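Local coordinates for predicted protein (Acinetobacter sp. RUH2624, PDB 4MEA), which probably catalyses the hydrolysis of epoxides as a secreted Cif-type virulence factor built on the alpha/beta hydrolase fold, at residues 162-167 against 252-257; 136-141 against 244-249; 104-109 against 236-241. One frame throughout, in Å; residues are numbered along the deposited sequence.

In the fold
The three contacts join segments far apart in the chain of an alpha/beta hydrolase fold: the loop after strand 151-157, helix 136-146 and the run into helix 108-123 each meet helix 246-258 or helix 233-244. Contact 2 is the middle one, its centre about 9 Å from the centre of contact 1 and about 8 Å from that of contact 3, while contacts 1 and 3 lie about 17 Å apart between centres. Contacts 1 and 2 share helix 246-258. Pro162 packs on Thr138, Ser249 accepts from the backbone N of Ala108, and Arg244 pairs with Asp104. Helix 136-146 follows strand 128-133, the place of the nucleophile elbow in this fold, consistent with a position beside the active site.

Contact 1. Residues 162-167 against 252-257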
loop_
_atom_site.group_PDB
_atom_site.type_symbol
_atom_site.label_atom_id
_atom_site.label_comp_id
_atom_site.label_asym_id
_atom_site.label_seq_id
_atom_site.Cartn_x
_atom_site.Cartn_y
_atom_site.Cartn_z
ATOM N N PRO A 162 -9.276 14.176 5.985
ATOM C CA PRO A 162 -9.294 13.060 6.935
ATOM C C PRO A 162 -10.607 12.952 7.715
ATOM O O PRO A 162 -11.057 13.912 8.333
ATOM C CB PRO A 162 -8.141 13.402 7.883
ATOM C CG PRO A 162 -7.156 14.094 6.984
ATOM C CD PRO A 162 -8.015 14.938 6.052
ATOM N N ASP A 163 -11.221 11.779 7.659
ATOM C CA ASP A 163 -12.380 11.477 8.486
ATOM C C ASP A 163 -12.455 9.962 8.621
ATOM O O ASP A 163 -11.512 9.265 8.236
ATOM C CB ASP A 163 -13.684 12.119 7.950
ATOM C CG ASP A 163 -14.318 11.343 6.789
ATOM O OD1 ASP A 163 -13.634 10.535 6.140
ATOM O OD2 ASP A 163 -15.518 11.562 6.515
ATOM N N ARG A 164 -13.551 9.457 9.182
ATOM C CA ARG A 164 -13.668 8.037 9.509
ATOM C C ARG A 164 -13.518 7.173 8.259
ATOM O O ARG A 164 -13.107 6.010 8.339
ATOM C CB ARG A 164 -15.023 7.758 10.171
ATOM C CG ARG A 164 -16.183 7.993 9.225
ATOM C CD ARG A 164 -17.531 8.089 9.919
ATOM N NE ARG A 164 -18.591 8.289 8.930
ATOM C CZ ARG A 164 -19.849 8.593 9.226
ATOM N NH1 ARG A 164 -20.212 8.737 10.494
ATOM N NH2 ARG A 164 -20.740 8.761 8.250
ATOM N N ALA A 165 -13.858 7.737 7.104
ATOM C CA ALA A 165 -13.801 6.981 5.853
ATOM C C ALA A 165 -12.360 6.662 5.428
ATOM O O ALA A 165 -12.118 5.768 4.613
ATOM C CB ALA A 165 -14.550 7.716 4.745
ATOM N N MET A 166 -11.400 7.384 5.992
ATOM C CA MET A 166 -9.998 7.129 5.685
ATOM C C MET A 166 -9.557 5.802 6.315
ATOM O O MET A 166 -8.517 5.243 5.958
ATOM C CB MET A 166 -9.129 8.303 6.162
ATOM C CG MET A 166 -7.715 8.343 5.600
ATOM S SD MET A 166 -6.906 9.931 5.962
ATOM C CE MET A 166 -7.462 10.921 4.566
ATOM N N PHE A 167 -10.361 5.302 7.254
ATOM C CA PHE A 167 -10.145 3.987 7.842
ATOM C C PHE A 167 -10.827 2.908 7.001
ATOM O O PHE A 167 -10.869 1.729 7.388
ATOM C CB PHE A 167 -10.707 3.936 9.266
ATOM C CG PHE A 167 -9.913 4.732 10.265
ATOM C CD1 PHE A 167 -8.548 4.894 10.114
ATOM C CD2 PHE A 167 -10.535 5.313 11.360
ATOM C CE1 PHE A 167 -7.808 5.629 11.042
ATOM C CE2 PHE A 167 -9.802 6.044 12.297
ATOM C CZ PHE A 167 -8.441 6.202 12.134
ATOM N N GLN A 252 -9.372 14.210 15.276
ATOM C CA GLN A 252 -9.513 15.641 15.461
ATOM C C GLN A 252 -10.638 16.212 14.616
ATOM O O GLN A 252 -11.430 17.019 15.103
ATOM C CB GLN A 252 -8.193 16.348 15.158
ATOM C CG GLN A 252 -7.107 16.016 16.169
ATOM C CD GLN A 252 -5.731 16.402 15.680
ATOM O OE1 GLN A 252 -5.570 16.864 14.546
ATOM N NE2 GLN A 252 -4.725 16.232 16.540
ATOM N N ASN A 253 -10.709 15.805 13.351
ATOM C CA ASN A 253 -11.745 16.325 12.474
ATOM C C ASN A 253 -13.124 15.797 12.840
ATOM O O ASN A 253 -14.119 16.517 12.758
ATOM C CB ASN A 253 -11.424 16.044 10.993
ATOM C CG ASN A 253 -10.253 16.883 10.486
ATOM O OD1 ASN A 253 -9.912 17.912 11.080
ATOM N ND2 ASN A 253 -9.627 16.441 9.397
ATOM N N GLU A 254 -13.188 14.529 13.226
ATOM C CA GLU A 254 -14.458 13.946 13.641
ATOM C C GLU A 254 -14.997 14.679 14.871
ATOM O O GLU A 254 -16.205 14.893 15.008
ATOM C CB GLU A 254 -14.286 12.450 13.937
ATOM C CG GLU A 254 -14.081 11.594 12.685
ATOM C CD GLU A 254 -15.343 11.472 11.836
ATOM O OE1 GLU A 254 -16.456 11.592 12.389
ATOM O OE2 GLU A 254 -15.226 11.246 10.613
ATOM N N ALA A 255 -14.094 15.065 15.765
ATOM C CA ALA A 255 -14.488 15.799 16.966
ATOM C C ALA A 255 -15.064 17.168 16.596
ATOM O O ALA A 255 -16.066 17.601 17.155
ATOM C CB ALA A 255 -13.302 15.944 17.927
ATOM N N LEU A 256 -14.428 17.847 15.646
ATOM C CA LEU A 256 -14.938 19.124 15.161
ATOM C C LEU A 256 -16.307 18.951 14.516
ATOM O O LEU A 256 -17.225 19.718 14.788
ATOM C CB LEU A 256 -13.957 19.770 14.172
ATOM C CG LEU A 256 -12.628 20.263 14.770
ATOM C CD1 LEU A 256 -11.602 20.523 13.680
ATOM C CD2 LEU A 256 -12.848 21.511 15.615
ATOM N N LEU A 257 -16.453 17.944 13.664
ATOM C CA LEU A 257 -17.739 17.720 13.005
ATOM C C LEU A 257 -18.835 17.413 14.027
ATOM O O LEU A 257 -19.978 17.835 13.861
ATOM C CB LEU A 257 -17.649 16.589 11.976
ATOM C CG LEU A 257 -16.656 16.760 10.818
ATOM C CD1 LEU A 257 -16.829 15.632 9.810
ATOM C CD2 LEU A 257 -16.844 18.106 10.142
#
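Glu254 bends at its second torsion (chi2 -71°) to bring OE2 to the backbone N of Arg164, and Asn253, with CG beside its own backbone N (chi1 -70°), points its amide at Pro162. The ND2 of Asn253 donates to Pro162 O over 3.1 Å in a nearly straight bond (164°), with the acceptor lying in the plane of the amide. Glu254 OE2 accepts a hydrogen bond from Arg164 N at 2.8 Å; the donor comes from the anti side and out of the carboxylate plane. The same oxygen sits 3.2 Å from Asp163 CB and touches Arg164 CB at 3.5 Å, the Arg164 and Glu254 side chains crossing at about a right angle. Asp163 turns back on its own chain: OD1 accepts from Ala165 N at 3.0 Å, an Asx turn leading into the 3-10 segment 164-167. Asp163 OD2 and Glu254 OE2 approach to 4.1 Å, and both form salt bridges with Arg287 NH1; Glu283 is a third acid close to Asp163. One guanidinium thus links Asp163 and Glu254, which probably offsets their mutual repulsion, while two neighbouring helix residues grip the loop after strand 151-157 by its backbone.

Contact 2. Residues 136-141 against 244-249; sequences GNTASY and RSHADS
The imidazole of His246 meets Thr138 at its edge: the hydroxyl OG1 lies near the ring plane, and Thr138 CB behind it lies in that plane. The ring of Tyr243 meets the imidazole with planes at about 85°; Pro162 and Met166 of the same chain, and Tyr172 of the second subunit, also pack on the histidine. Thr138 OG1 and His246 NE2 are 2.8 Å apart in a hydrogen bond in which either partner could be the donor. The two side chains cross at about a right angle. On Thr138, OG1 stands beside the backbone N (chi1 -76°) and CG2 takes the branch beside the carbonyl carbon, an arrangement that sets both ends against the histidine: Thr138 CG2 is 3.4 Å from His246 NE2 and 3.6 Å from His246 CD2. The same methyl reaches on to Ser249, 4.1 Å from its OG. That hydroxyl is hydrogen-bonded to the backbone N of Ala108, at the start of helix 108-123. Within helix 136-146, Ser140 OG donates to Gly136 O one turn back over 2.7 Å. Helix 136-146 follows strand 128-133, the nucleophile-elbow position of alpha/beta hydrolases, so the threonine probably lies near the catalytic centre. The contact therefore places the first turn of helix 136-146 against the first turn of helix 246-258, with helix 108-123 bonded to both through Ser249 and Ala139; strand 151-157 lies against Asn137 and Tyr141, and Pro162 packs on Thr138 too.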
loop_
_atom_site.group_PDB
_atom_site.type_symbol
_atom_site.label_atom_id
_atom_site.label_comp_id
_atom_site.label_asym_id
_atom_site.label_seq_id
_atom_site.Cartn_x
_atom_site.Cartn_y
_atom_site.Cartn_z
ATOM N N GLY A 136 -2.640 19.253 1.869
ATOM C CA GLY A 136 -3.150 20.514 2.382
ATOM C C GLY A 136 -4.496 20.278 3.052
ATOM O O GLY A 136 -4.829 20.926 4.044
ATOM N N ASN A 137 -5.268 19.339 2.502
ATOM C CA ASN A 137 -6.597 19.013 3.024
ATOM C C ASN A 137 -6.514 18.309 4.371
ATOM O O ASN A 137 -7.448 18.365 5.181
ATOM C CB ASN A 137 -7.363 18.128 2.036
ATOM C CG ASN A 137 -7.658 18.826 0.736
ATOM O OD1 ASN A 137 -7.333 20.001 0.564
ATOM N ND2 ASN A 137 -8.281 18.106 -0.200
ATOM N N THR A 138 -5.392 17.634 4.589
ATOM C CA THR A 138 -5.108 16.984 5.861
ATOM C C THR A 138 -4.621 17.999 6.894
ATOM O O THR A 138 -4.983 17.933 8.075
ATOM C CB THR A 138 -4.031 15.898 5.686
ATOM O OG1 THR A 138 -4.621 14.745 5.068
ATOM C CG2 THR A 138 -3.433 15.511 7.034
ATOM N N ALA A 139 -3.808 18.945 6.436
ATOM C CA ALA A 139 -3.193 19.933 7.315
ATOM C C ALA A 139 -4.166 21.001 7.823
ATOM O O ALA A 139 -3.923 21.629 8.858
ATOM C CB ALA A 139 -2.019 20.607 6.598
ATOM N N SER A 140 -5.269 21.196 7.107
ATOM C CA SER A 140 -5.984 22.471 7.179
ATOM C C SER A 140 -7.389 22.474 7.764
ATOM O O SER A 140 -7.921 23.551 8.024
ATOM C CB SER A 140 -6.062 23.112 5.782
ATOM O OG SER A 140 -4.771 23.302 5.225
ATOM N N TYR A 141 -8.023 21.323 7.963
ATOM C CA TYR A 141 -9.437 21.427 8.338
ATOM C C TYR A 141 -9.705 22.187 9.649
ATOM O O TYR A 141 -10.601 23.037 9.690
ATOM C CB TYR A 141 -10.229 20.107 8.285
ATOM C CG TYR A 141 -11.701 20.418 8.479
ATOM C CD1 TYR A 141 -12.443 21.012 7.464
ATOM C CD2 TYR A 141 -12.325 20.195 9.705
ATOM C CE1 TYR A 141 -13.797 21.341 7.654
ATOM C CE2 TYR A 141 -13.657 20.521 9.910
ATOM C CZ TYR A 141 -14.389 21.094 8.887
ATOM O OH TYR A 141 -15.714 21.421 9.105
ATOM N N ARG A 244 1.576 9.026 9.083
ATOM C CA ARG A 244 1.600 8.432 10.430
ATOM C C ARG A 244 0.587 9.123 11.336
ATOM O O ARG A 244 -0.013 8.499 12.222
ATOM C CB ARG A 244 2.992 8.561 11.070
ATOM C CG ARG A 244 4.080 7.803 10.362
ATOM C CD ARG A 244 5.406 7.854 11.142
ATOM N NE ARG A 244 6.074 9.158 11.121
ATOM C CZ ARG A 244 6.856 9.597 10.135
ATOM N NH1 ARG A 244 7.045 8.860 9.046
ATOM N NH2 ARG A 244 7.440 10.788 10.229
ATOM N N SER A 245 0.404 10.419 11.115
ATOM C CA SER A 245 -0.459 11.224 11.968
ATOM C C SER A 245 -1.925 11.225 11.545
ATOM O O SER A 245 -2.735 11.916 12.155
ATOM C CB SER A 245 0.041 12.670 12.013
ATOM O OG SER A 245 1.218 12.790 12.792
ATOM N N HIS A 246 -2.273 10.478 10.500
ATOM C CA HIS A 246 -3.647 10.524 9.983
ATOM C C HIS A 246 -4.707 10.036 10.991
ATOM O O HIS A 246 -5.823 10.562 11.026
ATOM C CB HIS A 246 -3.772 9.780 8.644
ATOM C CG HIS A 246 -3.625 10.665 7.436
ATOM N ND1 HIS A 246 -3.105 10.214 6.243
ATOM C CD2 HIS A 246 -3.956 11.964 7.232
ATOM C CE1 HIS A 246 -3.104 11.198 5.360
ATOM N NE2 HIS A 246 -3.620 12.272 5.932
ATOM N N ALA A 247 -4.376 9.039 11.807
ATOM C CA ALA A 247 -5.360 8.547 12.763
ATOM C C ALA A 247 -5.697 9.676 13.736
ATOM O O ALA A 247 -6.854 9.847 14.119
ATOM C CB ALA A 247 -4.858 7.310 13.498
ATOM N N ASP A 248 -4.687 10.467 14.098
ATOM C CA ASP A 248 -4.891 11.642 14.946
ATOM C C ASP A 248 -5.746 12.708 14.268
ATOM O O ASP A 248 -6.669 13.255 14.873
ATOM C CB ASP A 248 -3.553 12.269 15.327
ATOM C CG ASP A 248 -2.850 11.518 16.430
ATOM O OD1 ASP A 248 -3.494 10.666 17.073
ATOM O OD2 ASP A 248 -1.652 11.794 16.663
ATOM N N SER A 249 -5.413 13.018 13.017
ATOM C CA SER A 249 -6.139 14.025 12.258
ATOM C C SER A 249 -7.595 13.613 12.110
ATOM O O SER A 249 -8.494 14.450 12.136
ATOM C CB SER A 249 -5.498 14.219 10.871
ATOM O OG SER A 249 -4.148 14.668 10.980
#

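Contact 3. Residues 104-109 against 236-241; sequences DDYSAE and LKAAFG
Tyr106 lies along helix 233-244 and reaches from Gly241 back to Ala238. Its CB is 3.6 Å from Gly241 O, and the ring continues past the glycine with CD2 3.6 Å from Gly241 CA, an approach open to it because Gly241 has no side chain. Farther out, the carbonyl oxygen of Ala238 stands 3.9 Å above the ring plane, over its centre. At the tip, Tyr106 OH touches the methyl of Ala238 (OH to CB 3.5 Å) and accepts from the backbone N of Ile101. Asp104 OD1 lies at the ring edge, in its plane, and forms a salt bridge with Arg244. Water 1 lies 2.7 Å from Asp104 O and 3.1 Å from Gly241 O and can donate to either, though perhaps not to all its neighbours at once. Asp105 OD1 accepts from both the N and OG of Ser107 in an Asx turn, with Ser107 the N-cap residue of helix 108-123. The run into that helix is thus joined to helix 233-244 by van der Waals contact between an aromatic ring and helix backbone, supplemented by a water and the Asp104 to Arg244 salt bridge; the bond from Ile101 N holds the phenol oxygen, while Gly241 and Ala238 pack against the ring.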
loop_
_atom_site.group_PDB
_atom_site.type_symbol
_atom_site.label_atom_id
_atom_site.label_comp_id
_atom_site.label_asym_id
_atom_site.label_seq_id
_atom_site.Cartn_x
_atom_site.Cartn_y
_atom_site.Cartn_z
ATOM N N ASP A 104 7.323 15.273 15.510
ATOM C CA ASP A 104 6.657 14.379 14.563
ATOM C C ASP A 104 5.132 14.447 14.645
ATOM O O ASP A 104 4.438 13.577 14.120
ATOM C CB ASP A 104 7.128 12.931 14.758
ATOM C CG ASP A 104 7.006 12.102 13.490
ATOM O OD1 ASP A 104 7.261 12.655 12.394
ATOM O OD2 ASP A 104 6.666 10.901 13.588
ATOM N N ASP A 105 4.607 15.481 15.304
ATOM C CA ASP A 105 3.159 15.681 15.345
ATOM C C ASP A 105 2.681 16.441 14.104
ATOM O O ASP A 105 2.576 17.675 14.106
ATOM C CB ASP A 105 2.706 16.379 16.637
ATOM C CG ASP A 105 1.215 16.620 16.664
ATOM O OD1 ASP A 105 0.505 15.984 15.858
ATOM O OD2 ASP A 105 0.744 17.439 17.472
ATOM N N TYR A 106 2.422 15.684 13.039
ATOM C CA TYR A 106 1.901 16.239 11.795
ATOM C C TYR A 106 0.393 16.032 11.710
ATOM O O TYR A 106 -0.160 15.859 10.619
ATOM C CB TYR A 106 2.589 15.598 10.583
ATOM C CG TYR A 106 4.035 16.026 10.408
ATOM C CD1 TYR A 106 4.342 17.206 9.757
ATOM C CD2 TYR A 106 5.086 15.256 10.901
ATOM C CE1 TYR A 106 5.650 17.620 9.594
ATOM C CE2 TYR A 106 6.409 15.655 10.729
ATOM C CZ TYR A 106 6.679 16.851 10.075
ATOM O OH TYR A 106 7.975 17.300 9.889
ATOM N N SER A 107 -0.271 16.039 12.862
ATOM C CA SER A 107 -1.732 15.990 12.870
ATOM C C SER A 107 -2.331 17.319 12.413
ATOM O O SER A 107 -1.706 18.379 12.550
ATOM C CB SER A 107 -2.271 15.620 14.257
ATOM O OG SER A 107 -2.079 16.668 15.204
ATOM N N ALA A 108 -3.544 17.250 11.874
ATOM C CA ALA A 108 -4.294 18.424 11.423
ATOM C C ALA A 108 -4.273 19.584 12.431
ATOM O O ALA A 108 -4.010 20.732 12.070
ATOM C CB ALA A 108 -5.727 18.028 11.114
ATOM N N GLU A 109 -4.573 19.296 13.691
ATOM C CA GLU A 109 -4.592 20.355 14.704
ATOM C C GLU A 109 -3.251 21.069 14.813
ATOM O O GLU A 109 -3.196 22.301 14.855
ATOM C CB GLU A 109 -4.995 19.805 16.075
ATOM C CG GLU A 109 -6.457 19.388 16.177
ATOM C CD GLU A 109 -7.408 20.567 16.277
ATOM O OE1 GLU A 109 -6.948 21.730 16.193
ATOM O OE2 GLU A 109 -8.622 20.322 16.449
ATOM N N LEU A 236 11.362 13.219 3.035
ATOM C CA LEU A 236 10.455 12.075 2.999
ATOM C C LEU A 236 9.935 11.749 4.388
ATOM O O LEU A 236 8.754 11.454 4.558
ATOM C CB LEU A 236 11.150 10.856 2.392
ATOM C CG LEU A 236 11.442 11.011 0.899
ATOM C CD1 LEU A 236 12.405 9.936 0.432
ATOM C CD2 LEU A 236 10.133 10.977 0.086
ATOM N N LYS A 237 10.807 11.812 5.389
ATOM C CA LYS A 237 10.357 11.568 6.762
ATOM C C LYS A 237 9.209 12.517 7.148
ATOM O O LYS A 237 8.191 12.089 7.695
ATOM C CB LYS A 237 11.511 11.700 7.755
ATOM C CG LYS A 237 11.150 11.275 9.180
ATOM C CD LYS A 237 12.323 11.481 10.131
ATOM C CE LYS A 237 12.007 10.912 11.512
ATOM N NZ LYS A 237 13.223 10.800 12.367
ATOM N N ALA A 238 9.379 13.804 6.857
ATOM C CA ALA A 238 8.336 14.796 7.107
ATOM C C ALA A 238 7.051 14.475 6.333
ATOM O O ALA A 238 5.958 14.458 6.902
ATOM C CB ALA A 238 8.835 16.171 6.735
ATOM N N ALA A 239 7.180 14.237 5.032
ATOM C CA ALA A 239 6.019 13.885 4.224
ATOM C C ALA A 239 5.243 12.731 4.856
ATOM O O ALA A 239 4.013 12.770 4.969
ATOM C CB ALA A 239 6.450 13.519 2.805
ATOM N N PHE A 240 5.953 11.692 5.266
ATOM C CA PHE A 240 5.255 10.511 5.753
ATOM C C PHE A 240 4.798 10.691 7.209
ATOM O O PHE A 240 3.963 9.931 7.710
ATOM C CB PHE A 240 6.073 9.232 5.490
ATOM C CG PHE A 240 6.419 9.030 4.018
ATOM C CD1 PHE A 240 5.480 9.293 3.030
ATOM C CD2 PHE A 240 7.687 8.618 3.630
ATOM C CE1 PHE A 240 5.798 9.120 1.679
ATOM C CE2 PHE A 240 8.007 8.448 2.287
ATOM C CZ PHE A 240 7.057 8.697 1.310
ATOM N N GLY A 241 5.294 11.733 7.875
ATOM C CA GLY A 241 4.724 12.091 9.169
ATOM C C GLY A 241 3.236 12.427 9.070
ATOM O O GLY A 241 2.461 12.092 9.970
HETATM O O HOH W 1 3.882 11.432 12.628
#